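Local coordinates for protein proline dehydrogenase (Bradyrhizobium japonicum USDA 110, PDB 3HAZ) that probably oxidises proline to glutamate in two steps, with an FAD-dependent proline dehydrogenase and an NAD-dependent aldehyde dehydrogenase joined in one chain, at residues L338-V343 with P388-Q393; F415-L420 with A436-R441. All coordinates share one frame; numbering follows the deposited sequence.

How the contacts relate
Both contacts lie in the parallel sheet of the FAD-binding proline dehydrogenase part, and their centres are 12 Å apart. Contact 1 (338-343 with 388-393) and contact 2 (415-420 with 436-441) flank the pairing of strands 390-395 and 416-420, so the four strands lie in a row. Two probable side-chain hydrogen bonds join them: Gln393 NE2 to Glu416 OE2 at 2.9 Å and Arg341 NE to Gln418 OE1 at 3.0 Å. Both contacts reach the flavin. Contact 1 does so through Arg341 NH1, 3.1 Å from FAD N5, and contact 2 through the backbone N of Leu420, 3.8 Å from the FAD methyl C8M. Of the links, Arg341-Gln418 lies beside the isoalloxazine, Gln393-Glu416 farther from it.

Contact 1: residues L338-V343 with P388-Q393; sequences LMVRLV and PRIFPQ. With FAD (flavin-adenine dinucleotide), chain C.
Five backbone hydrogen bonds join strand 338-343 to 388-393 in parallel register. The straightest runs from Phe391 N to Leu338 O (2.8 Å, 177° at the hydrogen), nearly along the C=O axis; Val340 N approaches Phe391 O from above the carbonyl plane. At the flavin end Leu342 N donates to Gln393 O in the carbonyl plane, at 2.8 Å. Water 1 adds a bridge, donating to Met339 O (2.7 Å) and Gln393 OE1 (2.9 Å), while Gln393 NE2 is hydrogen-bonded to Glu416 and Asn276.

Arg341, an FAD-binding residue, has CG anti to the backbone N (chi1 -177°) and a chain bent at chi3. This lays one guanidinium face against FAD C6, while NH1 comes within 3.1 Å of FAD N5. Asp280, Ser237, Tyr443 and Gln418 hold its nitrogens, fixing the group's rotation. An alanine here would remove the guanidinium and would probably loosen the flavin's N5 side and cost Asp280 this salt bridge.

Val343 packs on the isoalloxazine too, CG2 lying 3.5 Å from FAD N1. On the same side of the sheet as Arg341, Met339 and Phe391 run alongside each other, and the methionine methyl CE reaches ring atom CD2 of Phe391 at 3.8 Å. The other side is apolar: Val340 CG2 touches Ile390 CG2 at 3.5 Å, the two side chains crossing obliquely.

The strands are parallel neighbours in the TIM-type barrel of the proline dehydrogenase part, and strand 309-314 pairs with 338-343 on its other edge. Helix 320-333 packs on Leu338 and Ile390, while helix 369-384 covers Leu342, Ile390 and Pro392.

Contact 2: residues F415-L420 with A436-R441; sequences FEFQRL and ADIAYR. With FAD (flavin-adenine dinucleotide), chain C.
A right-handed beta-alpha-beta crossover of the proline dehydrogenase TIM-type barrel makes this contact: strand 416-420, helix 425-434 and strand 440-448, with the two strands parallel. Phe417 N donates to Ala439 O, Arg441 N to Phe417 O at 2.8 Å, and Arg419 N to Arg441 O nearly along the C=O axis. Before the strands pair, water 2 links Phe415 O to Ala439 N.

On the helix-covered side, Ile438 CD1 lies at the edge of the Phe417 ring and also meets Phe415 CZ, 4.1 Å away. Helices 399-409 and 425-434 close over Phe417. Arg419 runs alongside Tyr440, its NE 4.0 Å from ring atom CE2, while its NH2 is held by Met423 O.

The opposite side carries the charge pair. Arg441 NH1 is bound by Arg233 O and Ser193, while NE and NH2 grip the Glu416 carboxylate side-on through its syn lone pairs, the planes 44° apart. Arg441 NH2 to Glu416 OE1 is the longer bond, 3.1 Å. Gln418 OE1, which accepts from Arg341 NE, lies 3.9 Å from the FAD methyl C7M. Besides Gln393 NE2, Glu416 OE2 takes Arg441 NE at 2.8 Å (172°) and, through its anti lone pair, Gln418 NE2, also at 2.8 Å.

Contact 1: residues L338-V343 with P388-Q393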
loop_
_atom_site.group_PDB
_atom_site.type_symbol
_atom_site.label_atom_id
_atom_site.label_comp_id
_atom_site.label_asym_id
_atom_site.label_seq_id
_atom_site.Cartn_x
_atom_site.Cartn_y
_atom_site.Cartn_z
ATOM N N LEU A 338 -38.015 34.273 -35.228
ATOM C CA LEU A 338 -37.082 33.201 -35.538
ATOM C C LEU A 338 -37.499 31.906 -34.866
ATOM O O LEU A 338 -38.093 31.913 -33.788
ATOM C CB LEU A 338 -35.662 33.567 -35.086
ATOM C CG LEU A 338 -35.064 34.871 -35.622
ATOM C CD1 LEU A 338 -33.720 35.156 -34.959
ATOM C CD2 LEU A 338 -34.927 34.822 -37.135
ATOM N N MET A 339 -37.194 30.796 -35.521
ATOM C CA MET A 339 -37.339 29.486 -34.914
ATOM C C MET A 339 -35.939 29.009 -34.535
ATOM O O MET A 339 -35.043 28.930 -35.380
ATOM C CB MET A 339 -38.052 28.531 -35.876
ATOM C CG MET A 339 -39.483 28.983 -36.220
ATOM S SD MET A 339 -40.287 28.098 -37.581
ATOM C CE MET A 339 -40.804 26.582 -36.756
ATOM N N VAL A 340 -35.750 28.733 -33.251
ATOM C CA VAL A 340 -34.424 28.487 -32.709
ATOM C C VAL A 340 -34.339 27.108 -32.070
ATOM O O VAL A 340 -35.061 26.809 -31.123
ATOM C CB VAL A 340 -34.070 29.549 -31.665
ATOM C CG1 VAL A 340 -32.680 29.305 -31.112
ATOM C CG2 VAL A 340 -34.187 30.938 -32.281
ATOM N N ARG A 341 -33.456 26.272 -32.602
ATOM C CA ARG A 341 -33.286 24.915 -32.105
ATOM C C ARG A 341 -32.236 24.835 -31.011
ATOM O O ARG A 341 -31.084 25.221 -31.213
ATOM C CB ARG A 341 -32.887 23.966 -33.237
ATOM C CG ARG A 341 -32.767 22.519 -32.770
ATOM C CD ARG A 341 -31.928 21.692 -33.726
ATOM N NE ARG A 341 -32.532 21.612 -35.048
ATOM C CZ ARG A 341 -31.829 21.581 -36.172
ATOM N NH1 ARG A 341 -30.502 21.632 -36.128
ATOM N NH2 ARG A 341 -32.449 21.509 -37.333
ATOM N N LEU A 342 -32.635 24.326 -29.852
ATOM C CA LEU A 342 -31.694 24.103 -28.764
ATOM C C LEU A 342 -31.310 22.630 -28.725
ATOM O O LEU A 342 -32.173 21.755 -28.657
ATOM C CB LEU A 342 -32.295 24.525 -27.423
ATOM C CG LEU A 342 -31.334 24.521 -26.237
ATOM C CD1 LEU A 342 -30.287 25.640 -26.383
ATOM C CD2 LEU A 342 -32.104 24.647 -24.921
ATOM N N VAL A 343 -30.009 22.364 -28.779
ATOM C CA VAL A 343 -29.494 21.006 -28.724
ATOM C C VAL A 343 -28.407 20.982 -27.661
ATOM O O VAL A 343 -27.938 22.032 -27.215
ATOM C CB VAL A 343 -28.831 20.599 -30.055
ATOM C CG1 VAL A 343 -29.771 20.844 -31.237
ATOM C CG2 VAL A 343 -27.514 21.365 -30.238
ATOM N N PRO A 388 -43.146 35.493 -27.738
ATOM C CA PRO A 388 -43.458 34.790 -28.989
ATOM C C PRO A 388 -42.515 35.096 -30.148
ATOM O O PRO A 388 -42.631 34.452 -31.190
ATOM C CB PRO A 388 -44.853 35.333 -29.355
ATOM C CG PRO A 388 -45.171 36.422 -28.331
ATOM C CD PRO A 388 -43.896 36.755 -27.639
ATOM N N ARG A 389 -41.626 36.072 -30.000
ATOM C CA ARG A 389 -40.722 36.413 -31.092
ATOM C C ARG A 389 -39.861 35.208 -31.459
ATOM O O ARG A 389 -39.678 34.895 -32.636
ATOM C CB ARG A 389 -39.835 37.605 -30.726
ATOM C CG ARG A 389 -38.898 38.019 -31.848
ATOM C CD ARG A 389 -38.142 39.299 -31.524
ATOM N NE ARG A 389 -39.036 40.428 -31.273
ATOM C CZ ARG A 389 -39.612 41.166 -32.219
ATOM N NH1 ARG A 389 -39.404 40.894 -33.502
ATOM N NH2 ARG A 389 -40.405 42.176 -31.880
ATOM N N ILE A 390 -39.329 34.543 -30.442
ATOM C CA ILE A 390 -38.547 33.329 -30.637
ATOM C C ILE A 390 -39.442 32.104 -30.446
ATOM O O ILE A 390 -40.125 31.976 -29.428
ATOM C CB ILE A 390 -37.359 33.247 -29.644
ATOM C CG1 ILE A 390 -36.457 34.478 -29.761
ATOM C CG2 ILE A 390 -36.560 31.962 -29.854
ATOM C CD1 ILE A 390 -35.831 34.662 -31.139
ATOM N N PHE A 391 -39.446 31.218 -31.436
ATOM C CA PHE A 391 -40.138 29.940 -31.326
ATOM C C PHE A 391 -39.092 28.857 -31.053
ATOM O O PHE A 391 -38.369 28.446 -31.961
ATOM C CB PHE A 391 -40.910 29.641 -32.618
ATOM C CG PHE A 391 -41.669 28.337 -32.593
ATOM C CD1 PHE A 391 -42.994 28.295 -32.160
ATOM C CD2 PHE A 391 -41.068 27.158 -33.033
ATOM C CE1 PHE A 391 -43.702 27.097 -32.146
ATOM C CE2 PHE A 391 -41.769 25.947 -33.020
ATOM C CZ PHE A 391 -43.086 25.916 -32.575
ATOM N N PRO A 392 -38.994 28.410 -29.790
ATOM C CA PRO A 392 -37.965 27.440 -29.400
ATOM C C PRO A 392 -38.297 26.034 -29.878
ATOM O O PRO A 392 -39.465 25.645 -29.908
ATOM C CB PRO A 392 -37.987 27.486 -27.862
ATOM C CG PRO A 392 -38.815 28.690 -27.495
ATOM C CD PRO A 392 -39.779 28.874 -28.636
ATOM N N GLN A 393 -37.262 25.293 -30.256
ATOM C CA GLN A 393 -37.393 23.913 -30.695
ATOM C C GLN A 393 -36.377 23.095 -29.911
ATOM O O GLN A 393 -35.172 23.252 -30.093
ATOM C CB GLN A 393 -37.098 23.796 -32.190
ATOM C CG GLN A 393 -37.841 24.812 -33.063
ATOM C CD GLN A 393 -37.234 24.935 -34.453
ATOM O OE1 GLN A 393 -36.118 25.429 -34.615
ATOM N NE2 GLN A 393 -37.965 24.480 -35.458
HETATM P PA FAD C . -28.362 12.844 -23.795
HETATM O O1A FAD C . -27.930 11.281 -23.597
HETATM O O2A FAD C . -29.182 13.346 -22.694
HETATM O O5B FAD C . -27.012 13.748 -23.875
HETATM C C5B FAD C . -26.021 13.367 -24.786
HETATM C C4B FAD C . -24.987 14.493 -24.925
HETATM O O4B FAD C . -24.532 15.259 -23.682
HETATM C C3B FAD C . -24.067 14.687 -25.970
HETATM O O3B FAD C . -24.515 14.543 -27.306
HETATM C C2B FAD C . -23.267 15.889 -25.535
HETATM O O2B FAD C . -23.583 17.127 -26.143
HETATM C C1B FAD C . -23.315 15.874 -24.048
HETATM N N9A FAD C . -22.253 15.184 -23.338
HETATM C C8A FAD C . -21.944 13.827 -23.353
HETATM N N7A FAD C . -20.897 13.631 -22.493
HETATM C C5A FAD C . -20.561 14.887 -21.936
HETATM C C6A FAD C . -19.511 15.309 -20.944
HETATM N N6A FAD C . -18.595 14.330 -20.372
HETATM N N1A FAD C . -19.413 16.568 -20.577
HETATM C C2A FAD C . -20.293 17.534 -21.105
HETATM N N3A FAD C . -21.299 17.129 -22.060
HETATM C C4A FAD C . -21.401 15.815 -22.440
HETATM N N1 FAD C . -25.875 19.016 -32.318
HETATM C C2 FAD C . -25.005 19.962 -32.803
HETATM O O2 FAD C . -23.757 20.094 -32.234
HETATM N N3 FAD C . -25.384 20.771 -33.928
HETATM C C4 FAD C . -26.607 20.606 -34.514
HETATM O O4 FAD C . -27.002 21.441 -35.567
HETATM C C4X FAD C . -27.521 19.621 -34.005
HETATM N N5 FAD C . -28.867 19.435 -34.630
HETATM C C5X FAD C . -29.752 18.454 -34.118
HETATM C C6 FAD C . -31.071 18.267 -34.740
HETATM C C7 FAD C . -31.954 17.291 -34.224
HETATM C C7M FAD C . -33.306 17.092 -34.890
HETATM C C8 FAD C . -31.559 16.465 -33.059
HETATM C C8M FAD C . -32.496 15.392 -32.480
HETATM C C9 FAD C . -30.297 16.647 -32.468
HETATM C C9A FAD C . -29.366 17.655 -33.005
HETATM N N10 FAD C . -28.049 17.850 -32.395
HETATM C C10 FAD C . -27.152 18.851 -32.925
HETATM C "C1'" FAD C . -27.653 17.168 -31.121
HETATM C "C2'" FAD C . -26.893 15.825 -31.269
HETATM O "O2'" FAD C . -27.036 15.326 -32.594
HETATM C "C3'" FAD C . -27.397 14.844 -30.199
HETATM O "O3'" FAD C . -28.656 14.304 -30.588
HETATM C "C4'" FAD C . -27.544 15.505 -28.782
HETATM O "O4'" FAD C . -26.487 16.278 -28.328
HETATM C "C5'" FAD C . -28.015 14.485 -27.711
HETATM O "O5'" FAD C . -28.673 15.101 -26.614
HETATM P P FAD C . -29.850 14.228 -25.837
HETATM O O1P FAD C . -30.575 15.184 -24.679
HETATM O O2P FAD C . -30.815 13.719 -26.819
HETATM O O3P FAD C . -29.119 12.899 -25.232
HETATM O O HOH W 1 -34.964 26.758 -36.954
#

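Contact 2: residues F415-L420 with A436-R441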
loop_
_atom_site.group_PDB
_atom_site.type_symbol
_atom_site.label_atom_id
_atom_site.label_comp_id
_atom_site.label_asym_id
_atom_site.label_seq_id
_atom_site.Cartn_x
_atom_site.Cartn_y
_atom_site.Cartn_z
ATOM N N PHE A 415 -43.849 26.559 -28.766
ATOM C CA PHE A 415 -42.588 25.826 -28.879
ATOM C C PHE A 415 -42.857 24.409 -29.394
ATOM O O PHE A 415 -44.011 23.977 -29.484
ATOM C CB PHE A 415 -41.848 25.788 -27.531
ATOM C CG PHE A 415 -42.500 24.900 -26.501
ATOM C CD1 PHE A 415 -42.049 23.606 -26.298
ATOM C CD2 PHE A 415 -43.567 25.362 -25.740
ATOM C CE1 PHE A 415 -42.647 22.786 -25.352
ATOM C CE2 PHE A 415 -44.172 24.547 -24.799
ATOM C CZ PHE A 415 -43.712 23.258 -24.603
ATOM N N GLU A 416 -41.796 23.697 -29.753
ATOM C CA GLU A 416 -41.925 22.297 -30.139
ATOM C C GLU A 416 -40.743 21.513 -29.593
ATOM O O GLU A 416 -39.750 22.095 -29.137
ATOM C CB GLU A 416 -41.985 22.156 -31.672
ATOM C CG GLU A 416 -40.628 22.404 -32.351
ATOM C CD GLU A 416 -40.689 22.397 -33.872
ATOM O OE1 GLU A 416 -41.799 22.496 -34.433
ATOM O OE2 GLU A 416 -39.611 22.309 -34.507
ATOM N N PHE A 417 -40.864 20.190 -29.616
ATOM C CA PHE A 417 -39.720 19.323 -29.408
ATOM C C PHE A 417 -39.271 18.807 -30.777
ATOM O O PHE A 417 -40.018 18.891 -31.753
ATOM C CB PHE A 417 -40.078 18.155 -28.483
ATOM C CG PHE A 417 -40.338 18.569 -27.061
ATOM C CD1 PHE A 417 -41.637 18.714 -26.594
ATOM C CD2 PHE A 417 -39.282 18.833 -26.201
ATOM C CE1 PHE A 417 -41.879 19.109 -25.286
ATOM C CE2 PHE A 417 -39.514 19.229 -24.891
ATOM C CZ PHE A 417 -40.815 19.367 -24.432
ATOM N N GLN A 418 -38.060 18.269 -30.848
ATOM C CA GLN A 418 -37.592 17.634 -32.080
ATOM C C GLN A 418 -36.872 16.325 -31.801
ATOM O O GLN A 418 -36.376 16.089 -30.695
ATOM C CB GLN A 418 -36.662 18.552 -32.866
ATOM C CG GLN A 418 -37.218 19.912 -33.175
ATOM C CD GLN A 418 -36.306 20.696 -34.085
ATOM O OE1 GLN A 418 -35.097 20.448 -34.128
ATOM N NE2 GLN A 418 -36.878 21.648 -34.831
ATOM N N ARG A 419 -36.815 15.482 -32.824
ATOM C CA ARG A 419 -36.137 14.207 -32.725
ATOM C C ARG A 419 -35.679 13.762 -34.104
ATOM O O ARG A 419 -36.174 14.245 -35.123
ATOM C CB ARG A 419 -37.080 13.157 -32.151
ATOM C CG ARG A 419 -38.184 12.727 -33.122
ATOM C CD ARG A 419 -38.940 11.522 -32.586
ATOM N NE ARG A 419 -39.806 10.924 -33.591
ATOM C CZ ARG A 419 -39.541 9.787 -34.228
ATOM N NH1 ARG A 419 -40.393 9.330 -35.130
ATOM N NH2 ARG A 419 -38.425 9.109 -33.964
ATOM N N LEU A 420 -34.750 12.815 -34.127
ATOM C CA LEU A 420 -34.267 12.240 -35.371
ATOM C C LEU A 420 -34.958 10.905 -35.634
ATOM O O LEU A 420 -35.072 10.066 -34.739
ATOM C CB LEU A 420 -32.751 12.045 -35.303
ATOM C CG LEU A 420 -32.028 11.920 -36.643
ATOM C CD1 LEU A 420 -32.218 13.186 -37.472
ATOM C CD2 LEU A 420 -30.547 11.640 -36.422
ATOM N N ALA A 436 -52.027 16.344 -25.475
ATOM C CA ALA A 436 -52.567 16.492 -26.824
ATOM C C ALA A 436 -52.083 17.749 -27.541
ATOM O O ALA A 436 -52.035 17.780 -28.769
ATOM C CB ALA A 436 -54.103 16.457 -26.794
ATOM N N ASP A 437 -51.738 18.784 -26.782
ATOM C CA ASP A 437 -51.331 20.054 -27.382
ATOM C C ASP A 437 -49.853 20.081 -27.771
ATOM O O ASP A 437 -49.379 21.041 -28.378
ATOM C CB ASP A 437 -51.645 21.218 -26.442
ATOM C CG ASP A 437 -53.136 21.455 -26.288
ATOM O OD1 ASP A 437 -53.911 20.954 -27.133
ATOM O OD2 ASP A 437 -53.532 22.139 -25.319
ATOM N N ILE A 438 -49.129 19.026 -27.421
ATOM C CA ILE A 438 -47.688 18.999 -27.648
ATOM C C ILE A 438 -47.329 18.756 -29.113
ATOM O O ILE A 438 -47.928 17.919 -29.785
ATOM C CB ILE A 438 -46.996 17.970 -26.737
ATOM C CG1 ILE A 438 -46.760 18.581 -25.356
ATOM C CG2 ILE A 438 -45.676 17.523 -27.333
ATOM C CD1 ILE A 438 -46.030 19.911 -25.400
ATOM N N ALA A 439 -46.361 19.517 -29.605
ATOM C CA ALA A 439 -45.869 19.341 -30.958
ATOM C C ALA A 439 -44.429 18.842 -30.945
ATOM O O ALA A 439 -43.615 19.289 -30.138
ATOM C CB ALA A 439 -45.968 20.652 -31.730
ATOM N N TYR A 440 -44.127 17.904 -31.833
ATOM C CA TYR A 440 -42.747 17.514 -32.081
ATOM C C TYR A 440 -42.478 17.286 -33.565
ATOM O O TYR A 440 -43.306 16.736 -34.292
ATOM C CB TYR A 440 -42.334 16.302 -31.246
ATOM C CG TYR A 440 -43.054 15.007 -31.541
ATOM C CD1 TYR A 440 -44.234 14.674 -30.878
ATOM C CD2 TYR A 440 -42.530 14.094 -32.450
ATOM C CE1 TYR A 440 -44.887 13.476 -31.132
ATOM C CE2 TYR A 440 -43.166 12.897 -32.708
ATOM C CZ TYR A 440 -44.345 12.592 -32.047
ATOM O OH TYR A 440 -44.970 11.396 -32.314
ATOM N N ARG A 441 -41.312 17.744 -33.999
ATOM C CA ARG A 441 -40.876 17.634 -35.376
ATOM C C ARG A 441 -39.949 16.433 -35.511
ATOM O O ARG A 441 -39.060 16.227 -34.684
ATOM C CB ARG A 441 -40.127 18.911 -35.774
ATOM C CG ARG A 441 -39.646 18.948 -37.220
ATOM C CD ARG A 441 -39.014 20.299 -37.529
ATOM N NE ARG A 441 -39.884 21.391 -37.109
ATOM C CZ ARG A 441 -40.717 22.032 -37.923
ATOM N NH1 ARG A 441 -40.784 21.696 -39.206
ATOM N NH2 ARG A 441 -41.486 23.008 -37.454
HETATM P PA FAD C . -28.362 12.844 -23.795
HETATM O O1A FAD C . -27.930 11.281 -23.597
HETATM O O2A FAD C . -29.182 13.346 -22.694
HETATM O O5B FAD C . -27.012 13.748 -23.875
HETATM C C5B FAD C . -26.021 13.367 -24.786
HETATM C C4B FAD C . -24.987 14.493 -24.925
HETATM O O4B FAD C . -24.532 15.259 -23.682
HETATM C C3B FAD C . -24.067 14.687 -25.970
HETATM O O3B FAD C . -24.515 14.543 -27.306
HETATM C C2B FAD C . -23.267 15.889 -25.535
HETATM O O2B FAD C . -23.583 17.127 -26.143
HETATM C C1B FAD C . -23.315 15.874 -24.048
HETATM N N9A FAD C . -22.253 15.184 -23.338
HETATM C C8A FAD C . -21.944 13.827 -23.353
HETATM N N7A FAD C . -20.897 13.631 -22.493
HETATM C C5A FAD C . -20.561 14.887 -21.936
HETATM C C6A FAD C . -19.511 15.309 -20.944
HETATM N N6A FAD C . -18.595 14.330 -20.372
HETATM N N1A FAD C . -19.413 16.568 -20.577
HETATM C C2A FAD C . -20.293 17.534 -21.105
HETATM N N3A FAD C . -21.299 17.129 -22.060
HETATM C C4A FAD C . -21.401 15.815 -22.440
HETATM N N1 FAD C . -25.875 19.016 -32.318
HETATM C C2 FAD C . -25.005 19.962 -32.803
HETATM O O2 FAD C . -23.757 20.094 -32.234
HETATM N N3 FAD C . -25.384 20.771 -33.928
HETATM C C4 FAD C . -26.607 20.606 -34.514
HETATM O O4 FAD C . -27.002 21.441 -35.567
HETATM C C4X FAD C . -27.521 19.621 -34.005
HETATM N N5 FAD C . -28.867 19.435 -34.630
HETATM C C5X FAD C . -29.752 18.454 -34.118
HETATM C C6 FAD C . -31.071 18.267 -34.740
HETATM C C7 FAD C . -31.954 17.291 -34.224
HETATM C C7M FAD C . -33.306 17.092 -34.890
HETATM C C8 FAD C . -31.559 16.465 -33.059
HETATM C C8M FAD C . -32.496 15.392 -32.480
HETATM C C9 FAD C . -30.297 16.647 -32.468
HETATM C C9A FAD C . -29.366 17.655 -33.005
HETATM N N10 FAD C . -28.049 17.850 -32.395
HETATM C C10 FAD C . -27.152 18.851 -32.925
HETATM C "C1'" FAD C . -27.653 17.168 -31.121
HETATM C "C2'" FAD C . -26.893 15.825 -31.269
HETATM O "O2'" FAD C . -27.036 15.326 -32.594
HETATM C "C3'" FAD C . -27.397 14.844 -30.199
HETATM O "O3'" FAD C . -28.656 14.304 -30.588
HETATM C "C4'" FAD C . -27.544 15.505 -28.782
HETATM O "O4'" FAD C . -26.487 16.278 -28.328
HETATM C "C5'" FAD C . -28.015 14.485 -27.711
HETATM O "O5'" FAD C . -28.673 15.101 -26.614
HETATM P P FAD C . -29.850 14.228 -25.837
HETATM O O1P FAD C . -30.575 15.184 -24.679
HETATM O O2P FAD C . -30.815 13.719 -26.819
HETATM O O3P FAD C . -29.119 12.899 -25.232
HETATM O O HOH W 2 -45.885 22.067 -28.177
#